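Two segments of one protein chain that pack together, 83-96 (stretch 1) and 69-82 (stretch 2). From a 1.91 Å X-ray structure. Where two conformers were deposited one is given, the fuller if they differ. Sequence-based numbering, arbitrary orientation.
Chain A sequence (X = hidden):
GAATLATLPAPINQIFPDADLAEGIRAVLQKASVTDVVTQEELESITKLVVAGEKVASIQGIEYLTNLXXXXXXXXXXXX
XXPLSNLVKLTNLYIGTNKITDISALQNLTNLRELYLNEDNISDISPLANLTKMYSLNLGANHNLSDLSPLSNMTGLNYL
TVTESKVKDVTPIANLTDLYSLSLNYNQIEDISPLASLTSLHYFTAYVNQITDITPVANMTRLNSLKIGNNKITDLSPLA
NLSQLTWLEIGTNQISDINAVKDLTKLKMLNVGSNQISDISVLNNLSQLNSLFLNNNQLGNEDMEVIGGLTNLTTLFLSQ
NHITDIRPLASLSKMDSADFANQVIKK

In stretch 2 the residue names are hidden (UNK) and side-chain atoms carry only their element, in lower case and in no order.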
# COMPACT_ATOMS: atom_id res chain seq x y z
N PRO A 83 -14.13 13.53 -19.80
CA PRO A 83 -14.73 14.78 -19.27
C PRO A 83 -13.95 15.42 -18.09
O PRO A 83 -14.24 16.56 -17.75
CB PRO A 83 -16.13 14.35 -18.81
CG PRO A 83 -16.42 13.14 -19.61
CD PRO A 83 -15.11 12.42 -19.67
N LEU A 84 -12.95 14.70 -17.50
CA LEU A 84 -12.14 15.26 -16.41
C LEU A 84 -11.00 16.14 -16.93
O LEU A 84 -10.40 16.86 -16.13
CB LEU A 84 -11.49 14.14 -15.55
CG LEU A 84 -12.39 13.28 -14.67
CD1 LEU A 84 -11.56 12.31 -13.84
CD2 LEU A 84 -13.26 14.12 -13.77
N SER A 85 -10.67 16.04 -18.24
CA SER A 85 -9.47 16.63 -18.87
C SER A 85 -9.20 18.12 -18.56
O SER A 85 -8.03 18.48 -18.51
CB SER A 85 -9.48 16.42 -20.38
OG SER A 85 -10.45 17.22 -21.02
N ASN A 86 -10.22 18.95 -18.36
CA ASN A 86 -9.99 20.37 -18.08
C ASN A 86 -10.29 20.74 -16.61
O ASN A 86 -10.28 21.93 -16.27
CB ASN A 86 -10.81 21.24 -19.04
CG ASN A 86 -10.11 21.52 -20.33
OD1 ASN A 86 -9.97 20.65 -21.20
ND2 ASN A 86 -9.67 22.76 -20.51
N LEU A 87 -10.49 19.76 -15.73
CA LEU A 87 -10.76 20.07 -14.32
C LEU A 87 -9.42 20.23 -13.58
O LEU A 87 -9.08 19.48 -12.67
CB LEU A 87 -11.68 19.00 -13.68
CG LEU A 87 -13.08 18.90 -14.32
CD1 LEU A 87 -13.94 17.85 -13.62
CD2 LEU A 87 -13.79 20.27 -14.33
N VAL A 88 -8.68 21.27 -13.99
CA VAL A 88 -7.31 21.53 -13.55
C VAL A 88 -7.20 21.96 -12.07
O VAL A 88 -6.08 21.97 -11.57
CB VAL A 88 -6.59 22.53 -14.50
CG1 VAL A 88 -6.46 21.94 -15.91
CG2 VAL A 88 -7.28 23.89 -14.52
N LYS A 89 -8.31 22.26 -11.37
CA LYS A 89 -8.23 22.60 -9.93
C LYS A 89 -8.27 21.32 -9.05
O LYS A 89 -8.17 21.42 -7.82
CB LYS A 89 -9.35 23.55 -9.52
CG LYS A 89 -9.15 24.98 -10.01
CD LYS A 89 -10.23 25.88 -9.38
CE LYS A 89 -10.08 27.34 -9.71
NZ LYS A 89 -11.01 28.16 -8.89
N LEU A 90 -8.43 20.14 -9.66
CA LEU A 90 -8.45 18.87 -8.92
C LEU A 90 -7.13 18.63 -8.19
O LEU A 90 -6.04 18.70 -8.79
CB LEU A 90 -8.76 17.67 -9.84
CG LEU A 90 -10.22 17.45 -10.21
CD1 LEU A 90 -10.32 16.38 -11.29
CD2 LEU A 90 -11.07 17.08 -8.99
N THR A 91 -7.24 18.36 -6.87
CA THR A 91 -6.11 18.05 -6.00
C THR A 91 -6.26 16.60 -5.50
O THR A 91 -5.25 15.93 -5.31
CB THR A 91 -6.00 19.04 -4.83
OG1 THR A 91 -7.18 18.98 -4.03
CG2 THR A 91 -5.71 20.47 -5.28
N ASN A 92 -7.51 16.14 -5.28
CA ASN A 92 -7.82 14.79 -4.80
C ASN A 92 -8.76 14.09 -5.76
O ASN A 92 -9.88 14.55 -5.99
CB ASN A 92 -8.44 14.83 -3.39
CG ASN A 92 -7.59 15.54 -2.36
OD1 ASN A 92 -7.24 16.72 -2.49
ND2 ASN A 92 -7.26 14.85 -1.29
N LEU A 93 -8.30 12.98 -6.35
CA LEU A 93 -9.09 12.22 -7.31
C LEU A 93 -9.04 10.73 -6.97
O LEU A 93 -7.97 10.11 -7.05
CB LEU A 93 -8.56 12.50 -8.74
CG LEU A 93 -9.22 11.77 -9.91
CD1 LEU A 93 -10.73 12.03 -9.97
CD2 LEU A 93 -8.59 12.22 -11.22
N TYR A 94 -10.20 10.16 -6.60
CA TYR A 94 -10.34 8.75 -6.20
C TYR A 94 -11.22 8.04 -7.21
O TYR A 94 -12.43 8.22 -7.21
CB TYR A 94 -10.91 8.66 -4.77
CG TYR A 94 -10.17 9.55 -3.80
CD1 TYR A 94 -8.85 9.27 -3.42
CD2 TYR A 94 -10.74 10.73 -3.33
CE1 TYR A 94 -8.15 10.11 -2.54
CE2 TYR A 94 -10.05 11.57 -2.45
CZ TYR A 94 -8.75 11.25 -2.06
OH TYR A 94 -8.04 12.06 -1.19
N ILE A 95 -10.60 7.31 -8.15
CA ILE A 95 -11.35 6.65 -9.21
C ILE A 95 -10.97 5.18 -9.32
O ILE A 95 -11.03 4.61 -10.41
CB ILE A 95 -11.24 7.38 -10.59
CG1 ILE A 95 -9.81 7.87 -10.88
CG2 ILE A 95 -12.25 8.51 -10.66
CD1 ILE A 95 -9.59 8.49 -12.31
N GLY A 96 -10.65 4.58 -8.17
CA GLY A 96 -10.36 3.16 -8.07
C GLY A 96 -11.64 2.34 -8.18
O GLY A 96 -12.73 2.88 -8.07
N UNK A 69 -12.30 20.37 -6.64
CA UNK A 69 -10.97 20.10 -6.08
C UNK A 69 -10.86 18.66 -5.60
O UNK A 69 -9.78 18.08 -5.63
c UNK A 69 -10.59 22.52 -5.22
c UNK A 69 -10.47 23.40 -3.99
c UNK A 69 -10.69 21.03 -4.90
o UNK A 69 -10.75 24.61 -4.10
o UNK A 69 -10.08 22.89 -2.91
N UNK A 70 -11.98 18.12 -5.11
CA UNK A 70 -12.04 16.79 -4.53
C UNK A 70 -13.15 15.99 -5.20
O UNK A 70 -14.31 16.40 -5.19
c UNK A 70 -13.45 14.83 -2.27
c UNK A 70 -12.34 15.67 -2.18
c UNK A 70 -11.52 14.28 -0.36
c UNK A 70 -13.59 13.72 -1.44
c UNK A 70 -11.40 15.40 -1.20
o UNK A 70 -12.74 12.35 0.32
c UNK A 70 -12.26 16.93 -3.01
c UNK A 70 -12.61 13.44 -0.50
N UNK A 71 -12.79 14.85 -5.79
CA UNK A 71 -13.74 14.01 -6.49
C UNK A 71 -13.51 12.56 -6.16
O UNK A 71 -12.42 12.04 -6.40
c UNK A 71 -13.64 14.25 -8.01
c UNK A 71 -14.17 13.52 -10.33
c UNK A 71 -14.52 13.34 -8.89
c UNK A 71 -16.00 13.59 -8.65
N UNK A 72 -14.55 11.91 -5.61
CA UNK A 72 -14.50 10.50 -5.26
C UNK A 72 -15.56 9.73 -6.06
O UNK A 72 -16.76 9.83 -5.79
n UNK A 72 -14.85 8.69 -1.99
c UNK A 72 -14.69 10.31 -3.75
c UNK A 72 -14.72 8.87 -3.29
o UNK A 72 -14.69 7.92 -4.07
N UNK A 73 -15.10 8.94 -7.04
CA UNK A 73 -15.97 8.12 -7.88
C UNK A 73 -15.57 6.64 -7.76
O UNK A 73 -15.69 5.87 -8.72
c UNK A 73 -18.07 9.97 -9.44
c UNK A 73 -15.92 8.59 -9.34
c UNK A 73 -16.53 9.97 -9.64
c UNK A 73 -16.20 10.39 -11.03
N UNK A 74 -15.18 6.25 -6.54
CA UNK A 74 -14.82 4.87 -6.17
C UNK A 74 -15.96 3.92 -6.43
O UNK A 74 -17.11 4.28 -6.17
c UNK A 74 -14.54 4.79 -4.67
o UNK A 74 -12.30 4.03 -4.58
n UNK A 74 -12.82 5.91 -3.47
c UNK A 74 -13.11 4.90 -4.27
N UNK A 75 -15.64 2.71 -6.89
CA UNK A 75 -16.62 1.64 -7.07
C UNK A 75 -17.81 1.88 -7.98
O UNK A 75 -18.95 1.66 -7.57
N UNK A 76 -17.57 2.29 -9.23
CA UNK A 76 -18.64 2.47 -10.22
C UNK A 76 -18.31 1.60 -11.46
O UNK A 76 -17.63 0.58 -11.31
c UNK A 76 -18.83 3.95 -10.57
c UNK A 76 -19.45 4.74 -9.45
n UNK A 76 -18.69 5.61 -8.82
o UNK A 76 -20.62 4.55 -9.13
N UNK A 77 -18.77 2.01 -12.66
CA UNK A 77 -18.53 1.28 -13.91
C UNK A 77 -17.96 2.24 -14.96
O UNK A 77 -18.22 2.10 -16.16
n UNK A 77 -19.07 -1.89 -12.21
c UNK A 77 -19.83 0.60 -14.41
o UNK A 77 -19.84 -2.53 -14.21
c UNK A 77 -19.77 -1.68 -13.32
c UNK A 77 -20.49 -0.37 -13.42
N UNK A 78 -17.17 3.23 -14.51
CA UNK A 78 -16.57 4.24 -15.37
C UNK A 78 -15.47 3.62 -16.24
O UNK A 78 -14.62 2.89 -15.73
c UNK A 78 -17.23 6.07 -13.72
c UNK A 78 -15.40 6.52 -15.43
c UNK A 78 -16.06 5.45 -14.54
c UNK A 78 -16.81 6.78 -12.45
N UNK A 79 -15.51 3.92 -17.55
CA UNK A 79 -14.50 3.49 -18.53
C UNK A 79 -13.79 4.71 -19.10
O UNK A 79 -12.57 4.74 -19.12
o UNK A 79 -16.20 3.32 -20.25
c UNK A 79 -15.56 1.26 -19.17
c UNK A 79 -15.11 2.63 -19.65
N UNK A 80 -14.55 5.71 -19.56
CA UNK A 80 -14.05 6.93 -20.19
C UNK A 80 -14.00 8.10 -19.19
O UNK A 80 -15.04 8.55 -18.71
o UNK A 80 -13.37 8.97 -21.99
o UNK A 80 -15.18 8.80 -23.22
c UNK A 80 -14.94 7.28 -21.40
c UNK A 80 -14.46 8.44 -22.26
N UNK A 81 -12.79 8.61 -18.92
CA UNK A 81 -12.62 9.74 -18.00
C UNK A 81 -12.26 11.05 -18.75
O UNK A 81 -11.87 12.01 -18.08
c UNK A 81 -12.22 8.49 -15.81
c UNK A 81 -11.61 9.44 -16.85
c UNK A 81 -10.26 8.91 -17.37
c UNK A 81 -9.09 9.23 -16.48
N UNK A 82 -12.44 11.10 -20.11
CA UNK A 82 -12.15 12.31 -20.91
C UNK A 82 -12.87 13.57 -20.36
O UNK A 82 -12.25 14.62 -20.36
c UNK A 82 -12.47 12.11 -22.39
o UNK A 82 -13.80 11.65 -22.60
O HOH W 1 -10.09 4.89 -5.25
O HOH W 2 -12.35 16.15 -22.59

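Position 69 carries three carbons in line, the third bearing two oxygens; its backbone O accepts hydrogen bonds from Thr 91 N (2.8 Å) and Asn 92 N (3.0 Å), while its CA makes a CA-H...O contact with Lys 89 O at 3.6 Å. It is Glu 69. At position 70 one carbon leads to a six-carbon ring bearing an oxygen, and the edge of the Tyr 94 ring meets the face of this ring, with centroids 5.4 Å apart and planes at 66°. This is Tyr 70.

Position 71 has four carbons forked at the second, and they sit among Leu 84, Leu 90 and Leu 93. This is Leu 71, whose CD2 lies 3.6 Å from Leu 84 CD2 and 3.8 Å from Leu 93 CD1. Position 72 has two carbons, the second with one oxygen and one nitrogen, on the same face of the sheet as Tyr 94, and its CB lies at the edge of that ring: Asn 72. Four carbons forked at the second return at position 73, where CB is 3.9 Å from Ile 95 CG2; this is Leu 73.

Position 74 repeats the two-carbon amide. As Asn 74, it donates from N (3.0 Å) and ND2 (2.8 Å) to Asn 72 OD1, and a water donates to its OD1 while accepting from Gly 96 N. Position 75 has no side-chain atoms and a phi of 58°, which favours glycine; Gly 75 N donates to Gly 96 O (3.1 Å).

Position 76, another two-carbon amide, makes no direct contact with stretch 1: Asn 76 instead turns ND2 to Leu 73 O (3.0 Å). Position 77, three carbons ending in an amide, lies out of reach of stretch 1 and is Gln 77. Position 78 has four carbons forked at the first, one arm two carbons long, and points toward stretch 1 without touching it: Ile 78. Position 79, one carbon carrying an oxygen and a carbon, is again out of reach: Thr 79.

Position 80, two carbons ending in two oxygens, is Asp 80, with its backbone O 4.0 Å from Pro 83 CD. Position 81 repeats the four carbons forked at the first; Ile 81 CD1 approaches Ile 95 CD1 at 4.3 Å. Position 82, one carbon then one oxygen, joins directly to Pro 83: Ser 82, whose OG donates to Asp 80 OD1 (2.8 Å).

The contact combines a parallel backbone ladder with two different faces. Leu 71 N to Asn 92 O and Tyr 94 N to Leu 71 O, both 2.9 Å, align the strands; leucines pack on one face, while tyrosines and asparagines occupy the other.

Stretch 2 (69-82) EYLNLNGNQITDIS
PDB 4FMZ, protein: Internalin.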